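Side-chain contacts in PKS (Streptomyces sp. CNQ431, PDB 5YDA), which probably transfers acyl extender units onto the carrier protein, this chain being the broadly selective acyltransferase domain of the splenocin polyketide synthase SpnD: residues 31-36 with 410-415; 46-51 with 96-101. One frame throughout, in Å; residues are numbered along the deposited sequence.

Interaction 1. Residues 31-36 with 410-415; sequences RLVLPV and VLAEAL
Val33, in strand 32-38, and Arg31, just before that strand, close on the methyl of Ala412 in the helix 407-420. This is a helix laid against a two-stranded antiparallel sheet: strand 32-38 pairs with 79-85, and the C-terminal helix packs on one of its faces. The backbones come nearest at Val33 and Ala412, whose CA atoms are 6.6 Å apart. Both CB atoms of that pair point across the gap, a small side chain on the helix against a branched one on the strand. CG2 is the methyl of Val33 that meets the helix. CG1 lies anti to the backbone N (chi1 -178°), which sets CG2 beside that N and turns it to the helix, where it touches the carbonyl O of Ala412 at 3.8 Å. Leu34, next along the strand, packs instead against Leu63 and Ala67 of helix 63-72, on the sheet's other face. Arg31 reaches over with its aliphatic part, extended through chi1 and chi2 and then bent at chi3 (-68°); Phe409 of the same helix also touches it. Ala412 CB thus sits between two aliphatic neighbours, Arg31 CD at 3.9 Å and Val33 CG2 at 4.1 Å.

Interaction 2. Residues 46-51 with 96-101; sequences GQAHAL and RAAVPA
His49 of helix 43-56 sets its imidazole over the C-terminal end of helix 88-97, where Arg96 CA lies 4.0 Å from NE2, over one ring face and displaced toward the rim. The same end of the ring approaches the carbonyl of Arg96: NE2 is 3.3 Å from Arg96 O, but the angle is too poor for a hydrogen bond, and CE1 stands 3.5 Å from that oxygen. Beside the ring, Ala48 CB, one residue before His49, meets Ala98 CB, two residues after Arg96, at 4.5 Å, a loose apolar touch. A chi1 of -62° puts CG of His49 anti to its carbonyl carbon and carries the ring over to Arg96, although the CB itself does not point there. Behind this first shell, ND1 bonds to the carbonyl O of Arg45, one helical turn back, which helps hold the rotation of the imidazole. Arg96 leads its side chain along helix 43-56, past Ala52, to a salt bridge from NH2 to Glu56 OE1. Pro100 continues the packing on Leu44 and Arg45. Helix 43-56 is therefore joined to the end of helix 88-97 and the loop after it by van der Waals contact at the ring and by charge at the guanidinium, while the histidine's polar bond stays within its own helix.

Interaction 2 lies within the N-terminal alpha/beta part of the chain, consistent with the small linker next to the acyltransferase in polyketide synthases, while interaction 1 joins a strand of that part to the C-terminal helix. Strand 32-38 is followed in the chain by helix 43-56, and the pair 46-51/96-101 is nested within the long loop that 31-36 and 410-415 close. The centres of the contacts are about 15 Å apart and their nearest atoms about 4 Å, without touching. Interaction 2 joins helix 43-56 to the end of helix 88-97 and the loop after it. The contact centres lie about 18 and 29 Å from the chain centre, respectively, and neither includes the GxSxG pattern around Ser200, probably the nucleophile elbow.

Interaction 1. Residues 31-36 with 410-415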
ATOM      1  N   ARG A  31     -10.851   3.423 -20.831  1.00 39.27           N
ATOM      2  CA  ARG A  31     -10.954   4.319 -19.681  1.00 42.76           C
ATOM      3  C   ARG A  31      -9.911   5.430 -19.743  1.00 40.30           C
ATOM      4  O   ARG A  31      -8.724   5.183 -19.973  1.00 45.65           O
ATOM      5  CB  ARG A  31     -10.803   3.529 -18.385  1.00 39.86           C
ATOM      6  CG  ARG A  31     -11.002   4.341 -17.115  1.00 39.83           C
ATOM      7  CD  ARG A  31     -10.989   3.417 -15.884  1.00 39.23           C
ATOM      8  NE  ARG A  31     -12.157   2.532 -15.843  1.00 42.44           N
ATOM      9  CZ  ARG A  31     -12.123   1.221 -16.089  1.00 46.68           C
ATOM     10  NH1 ARG A  31     -10.961   0.620 -16.387  1.00 39.40           N
ATOM     11  NH2 ARG A  31     -13.252   0.510 -16.031  1.00 43.61           N
ATOM     12  N   LEU A  32     -10.365   6.663 -19.530  1.00 37.94           N
ATOM     13  CA  LEU A  32      -9.510   7.839 -19.583  1.00 39.14           C
ATOM     14  C   LEU A  32      -9.804   8.735 -18.388  1.00 38.34           C
ATOM     15  O   LEU A  32     -10.896   8.700 -17.810  1.00 32.40           O
ATOM     16  CB  LEU A  32      -9.717   8.631 -20.882  1.00 41.60           C
ATOM     17  CG  LEU A  32      -9.259   7.936 -22.164  1.00 50.17           C
ATOM     18  CD1 LEU A  32      -9.718   8.735 -23.375  1.00 51.39           C
ATOM     19  CD2 LEU A  32      -7.730   7.761 -22.160  1.00 53.73           C
ATOM     20  N   VAL A  33      -8.812   9.552 -18.039  1.00 36.12           N
ATOM     21  CA  VAL A  33      -8.925  10.540 -16.975  1.00 35.87           C
ATOM     22  C   VAL A  33      -9.137  11.903 -17.616  1.00 40.03           C
ATOM     23  O   VAL A  33      -8.392  12.283 -18.526  1.00 41.71           O
ATOM     24  CB  VAL A  33      -7.667  10.538 -16.092  1.00 33.24           C
ATOM     25  CG1 VAL A  33      -7.807  11.527 -14.945  1.00 32.87           C
ATOM     26  CG2 VAL A  33      -7.384   9.131 -15.583  1.00 34.16           C
ATOM     27  N   LEU A  34     -10.153  12.637 -17.149  1.00 37.08           N
ATOM     28  CA  LEU A  34     -10.420  13.992 -17.624  1.00 37.10           C
ATOM     29  C   LEU A  34     -10.034  15.003 -16.551  1.00 35.43           C
ATOM     30  O   LEU A  34     -10.667  15.031 -15.482  1.00 34.23           O
ATOM     31  CB  LEU A  34     -11.894  14.158 -17.993  1.00 36.76           C
ATOM     32  CG  LEU A  34     -12.482  13.143 -18.976  1.00 41.17           C
ATOM     33  CD1 LEU A  34     -13.908  13.502 -19.311  1.00 43.65           C
ATOM     34  CD2 LEU A  34     -11.645  13.059 -20.241  1.00 44.18           C
ATOM     35  N   PRO A  35      -9.033  15.853 -16.780  1.00 36.84           N
ATOM     36  CA  PRO A  35      -8.660  16.864 -15.779  1.00 35.29           C
ATOM     37  C   PRO A  35      -9.460  18.149 -15.918  1.00 40.84           C
ATOM     38  O   PRO A  35      -9.793  18.593 -17.020  1.00 44.08           O
ATOM     39  CB  PRO A  35      -7.185  17.126 -16.103  1.00 40.13           C
ATOM     40  CG  PRO A  35      -7.120  16.966 -17.604  1.00 40.58           C
ATOM     41  CD  PRO A  35      -8.122  15.861 -17.942  1.00 43.30           C
ATOM     42  N   VAL A  36      -9.758  18.755 -14.770  1.00 38.80           N
ATOM     43  CA  VAL A  36     -10.466  20.028 -14.685  1.00 37.47           C
ATOM     44  C   VAL A  36      -9.753  20.879 -13.646  1.00 44.91           C
ATOM     45  O   VAL A  36      -9.515  20.418 -12.523  1.00 45.26           O
ATOM     46  CB  VAL A  36     -11.944  19.854 -14.283  1.00 42.96           C
ATOM     47  CG1 VAL A  36     -12.678  21.184 -14.360  1.00 44.64           C
ATOM     48  CG2 VAL A  36     -12.631  18.795 -15.133  1.00 43.03           C
ATOM     49  N   VAL A 410     -10.083   1.828 -10.277  1.00 24.06           N
ATOM     50  CA  VAL A 410      -9.485   2.277  -9.024  1.00 26.90           C
ATOM     51  C   VAL A 410      -8.123   2.912  -9.285  1.00 28.90           C
ATOM     52  O   VAL A 410      -7.776   3.938  -8.686  1.00 25.51           O
ATOM     53  CB  VAL A 410      -9.401   1.103  -8.033  1.00 26.23           C
ATOM     54  CG1 VAL A 410      -8.619   1.506  -6.780  1.00 22.42           C
ATOM     55  CG2 VAL A 410     -10.811   0.625  -7.673  1.00 18.84           C
ATOM     56  N   LEU A 411      -7.349   2.337 -10.221  1.00 25.63           N
ATOM     57  CA  LEU A 411      -6.039   2.890 -10.543  1.00 24.65           C
ATOM     58  C   LEU A 411      -6.176   4.251 -11.207  1.00 27.69           C
ATOM     59  O   LEU A 411      -5.454   5.193 -10.851  1.00 25.94           O
ATOM     60  CB  LEU A 411      -5.258   1.928 -11.448  1.00 22.92           C
ATOM     61  CG  LEU A 411      -3.877   2.420 -11.897  1.00 26.95           C
ATOM     62  CD1 LEU A 411      -3.030   2.850 -10.714  1.00 22.11           C
ATOM     63  CD2 LEU A 411      -3.141   1.339 -12.710  1.00 29.90           C
ATOM     64  N   ALA A 412      -7.110   4.373 -12.165  1.00 25.20           N
ATOM     65  CA  ALA A 412      -7.326   5.648 -12.845  1.00 28.85           C
ATOM     66  C   ALA A 412      -7.768   6.735 -11.872  1.00 26.81           C
ATOM     67  O   ALA A 412      -7.311   7.881 -11.968  1.00 28.06           O
ATOM     68  CB  ALA A 412      -8.356   5.489 -13.965  1.00 26.75           C
ATOM     69  N   GLU A 413      -8.660   6.402 -10.933  1.00 25.66           N
ATOM     70  CA  GLU A 413      -9.029   7.370  -9.896  1.00 30.16           C
ATOM     71  C   GLU A 413      -7.817   7.791  -9.072  1.00 28.52           C
ATOM     72  O   GLU A 413      -7.630   8.983  -8.803  1.00 26.12           O
ATOM     73  CB  GLU A 413     -10.108   6.798  -8.977  1.00 24.47           C
ATOM     74  CG  GLU A 413     -11.411   6.527  -9.691  1.00 32.42           C
ATOM     75  CD  GLU A 413     -12.305   7.744  -9.755  1.00 37.10           C
ATOM     76  OE1 GLU A 413     -12.832   8.152  -8.697  1.00 42.45           O
ATOM     77  OE2 GLU A 413     -12.478   8.297 -10.861  1.00 39.95           O
ATOM     78  N   ALA A 414      -6.990   6.824  -8.651  1.00 23.64           N
ATOM     79  CA  ALA A 414      -5.791   7.163  -7.891  1.00 26.77           C
ATOM     80  C   ALA A 414      -4.897   8.109  -8.677  1.00 25.61           C
ATOM     81  O   ALA A 414      -4.385   9.088  -8.123  1.00 26.33           O
ATOM     82  CB  ALA A 414      -5.012   5.897  -7.508  1.00 21.69           C
ATOM     83  N   LEU A 415      -4.700   7.835  -9.973  1.00 27.19           N
ATOM     84  CA  LEU A 415      -3.847   8.704 -10.783  1.00 28.95           C
ATOM     85  C   LEU A 415      -4.464  10.090 -10.930  1.00 27.92           C
ATOM     86  O   LEU A 415      -3.763  11.100 -10.808  1.00 30.75           O
ATOM     87  CB  LEU A 415      -3.587   8.073 -12.152  1.00 25.48           C
ATOM     88  CG  LEU A 415      -2.709   6.819 -12.095  1.00 25.46           C
ATOM     89  CD1 LEU A 415      -2.647   6.118 -13.432  1.00 24.41           C
ATOM     90  CD2 LEU A 415      -1.303   7.162 -11.609  1.00 23.34           C
TER

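Interaction 2. Residues 46-51 with 96-101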
ATOM      1  N   GLY A  46     -18.484  24.788 -10.997  1.00 61.15           N
ATOM      2  CA  GLY A  46     -19.152  25.369 -12.148  1.00 59.96           C
ATOM      3  C   GLY A  46     -18.524  24.923 -13.452  1.00 57.66           C
ATOM      4  O   GLY A  46     -19.215  24.488 -14.379  1.00 56.83           O
ATOM      5  N   GLN A  47     -17.194  24.991 -13.524  1.00 53.43           N
ATOM      6  CA  GLN A  47     -16.500  24.597 -14.744  1.00 59.36           C
ATOM      7  C   GLN A  47     -16.721  23.124 -15.080  1.00 56.79           C
ATOM      8  O   GLN A  47     -16.687  22.744 -16.259  1.00 50.33           O
ATOM      9  CB  GLN A  47     -15.015  24.904 -14.597  1.00 56.57           C
ATOM     10  CG  GLN A  47     -14.367  25.360 -15.864  1.00 60.34           C
ATOM     11  CD  GLN A  47     -12.972  25.877 -15.620  1.00 69.51           C
ATOM     12  OE1 GLN A  47     -11.995  25.331 -16.141  1.00 74.21           O
ATOM     13  NE2 GLN A  47     -12.865  26.936 -14.821  1.00 63.07           N
ATOM     14  N   ALA A  48     -16.967  22.282 -14.071  1.00 52.87           N
ATOM     15  CA  ALA A  48     -17.182  20.863 -14.332  1.00 52.70           C
ATOM     16  C   ALA A  48     -18.579  20.599 -14.871  1.00 54.47           C
ATOM     17  O   ALA A  48     -18.762  19.721 -15.724  1.00 51.60           O
ATOM     18  CB  ALA A  48     -16.942  20.044 -13.064  1.00 52.76           C
ATOM     19  N   HIS A  49     -19.577  21.338 -14.380  1.00 57.82           N
ATOM     20  CA  HIS A  49     -20.916  21.222 -14.953  1.00 59.14           C
ATOM     21  C   HIS A  49     -20.977  21.834 -16.345  1.00 54.27           C
ATOM     22  O   HIS A  49     -21.711  21.334 -17.203  1.00 57.69           O
ATOM     23  CB  HIS A  49     -21.953  21.875 -14.038  1.00 63.12           C
ATOM     24  CG  HIS A  49     -22.055  21.231 -12.693  1.00 64.32           C
ATOM     25  ND1 HIS A  49     -20.979  21.122 -11.838  1.00 65.75           N
ATOM     26  CD2 HIS A  49     -23.098  20.640 -12.063  1.00 65.22           C
ATOM     27  CE1 HIS A  49     -21.357  20.503 -10.735  1.00 70.10           C
ATOM     28  NE2 HIS A  49     -22.639  20.199 -10.846  1.00 69.04           N
ATOM     29  N   ALA A  50     -20.215  22.908 -16.584  1.00 53.00           N
ATOM     30  CA  ALA A  50     -20.116  23.468 -17.931  1.00 54.16           C
ATOM     31  C   ALA A  50     -19.665  22.406 -18.926  1.00 57.21           C
ATOM     32  O   ALA A  50     -20.340  22.157 -19.935  1.00 57.48           O
ATOM     33  CB  ALA A  50     -19.152  24.656 -17.937  1.00 50.58           C
ATOM     34  N   LEU A  51     -18.529  21.750 -18.642  1.00 58.15           N
ATOM     35  CA  LEU A  51     -18.030  20.704 -19.532  1.00 54.03           C
ATOM     36  C   LEU A  51     -19.046  19.581 -19.689  1.00 53.84           C
ATOM     37  O   LEU A  51     -19.193  19.010 -20.777  1.00 55.88           O
ATOM     38  CB  LEU A  51     -16.698  20.164 -19.015  1.00 46.27           C
ATOM     39  CG  LEU A  51     -16.117  18.978 -19.784  1.00 57.28           C
ATOM     40  CD1 LEU A  51     -15.486  19.406 -21.119  1.00 56.66           C
ATOM     41  CD2 LEU A  51     -15.098  18.229 -18.930  1.00 56.19           C
ATOM     42  N   ARG A  96     -21.212  15.886 -13.211  1.00 47.09           N
ATOM     43  CA  ARG A  96     -22.253  16.483 -12.371  1.00 53.38           C
ATOM     44  C   ARG A  96     -21.997  16.196 -10.902  1.00 53.80           C
ATOM     45  O   ARG A  96     -21.969  17.113 -10.071  1.00 61.33           O
ATOM     46  CB  ARG A  96     -23.632  15.951 -12.747  1.00 54.20           C
ATOM     47  CG  ARG A  96     -23.940  16.022 -14.197  1.00 52.22           C
ATOM     48  CD  ARG A  96     -24.454  17.383 -14.563  1.00 59.35           C
ATOM     49  NE  ARG A  96     -24.716  17.431 -15.991  1.00 70.69           N
ATOM     50  CZ  ARG A  96     -25.911  17.243 -16.534  1.00 63.30           C
ATOM     51  NH1 ARG A  96     -26.965  17.003 -15.766  1.00 64.77           N
ATOM     52  NH2 ARG A  96     -26.042  17.299 -17.846  1.00 62.34           N
ATOM     53  N   ALA A  97     -21.842  14.915 -10.563  1.00 48.94           N
ATOM     54  CA  ALA A  97     -21.541  14.506  -9.201  1.00 48.82           C
ATOM     55  C   ALA A  97     -20.197  15.025  -8.716  1.00 48.37           C
ATOM     56  O   ALA A  97     -19.919  14.936  -7.516  1.00 52.93           O
ATOM     57  CB  ALA A  97     -21.566  12.981  -9.112  1.00 48.26           C
ATOM     58  N   ALA A  98     -19.369  15.561  -9.612  1.00 48.59           N
ATOM     59  CA  ALA A  98     -17.997  15.898  -9.269  1.00 49.03           C
ATOM     60  C   ALA A  98     -17.969  16.931  -8.157  1.00 50.37           C
ATOM     61  O   ALA A  98     -18.569  18.002  -8.275  1.00 49.64           O
ATOM     62  CB  ALA A  98     -17.255  16.419 -10.500  1.00 44.04           C
ATOM     63  N   VAL A  99     -17.285  16.590  -7.069  1.00 54.09           N
ATOM     64  CA  VAL A  99     -17.055  17.491  -5.948  1.00 59.53           C
ATOM     65  C   VAL A  99     -15.541  17.607  -5.759  1.00 52.29           C
ATOM     66  O   VAL A  99     -14.852  16.587  -5.783  1.00 51.45           O
ATOM     67  CB  VAL A  99     -17.726  17.013  -4.649  1.00 53.52           C
ATOM     68  CG1 VAL A  99     -19.239  16.944  -4.824  1.00 46.73           C
ATOM     69  CG2 VAL A  99     -17.198  15.648  -4.218  1.00 50.00           C
ATOM     70  N   PRO A 100     -14.990  18.810  -5.612  1.00 49.08           N
ATOM     71  CA  PRO A 100     -13.561  18.915  -5.289  1.00 51.91           C
ATOM     72  C   PRO A 100     -13.252  18.136  -4.018  1.00 52.64           C
ATOM     73  O   PRO A 100     -14.013  18.169  -3.050  1.00 50.71           O
ATOM     74  CB  PRO A 100     -13.343  20.422  -5.106  1.00 50.74           C
ATOM     75  CG  PRO A 100     -14.702  20.996  -4.903  1.00 56.03           C
ATOM     76  CD  PRO A 100     -15.651  20.121  -5.658  1.00 52.00           C
ATOM     77  N   ALA A 101     -12.140  17.397  -4.043  1.00 47.30           N
ATOM     78  CA  ALA A 101     -11.820  16.467  -2.970  1.00 47.27           C
ATOM     79  C   ALA A 101     -10.439  16.649  -2.354  1.00 50.04           C
ATOM     80  O   ALA A 101     -10.187  16.056  -1.302  1.00 49.44           O
ATOM     81  CB  ALA A 101     -11.947  15.014  -3.462  1.00 41.60           C
TER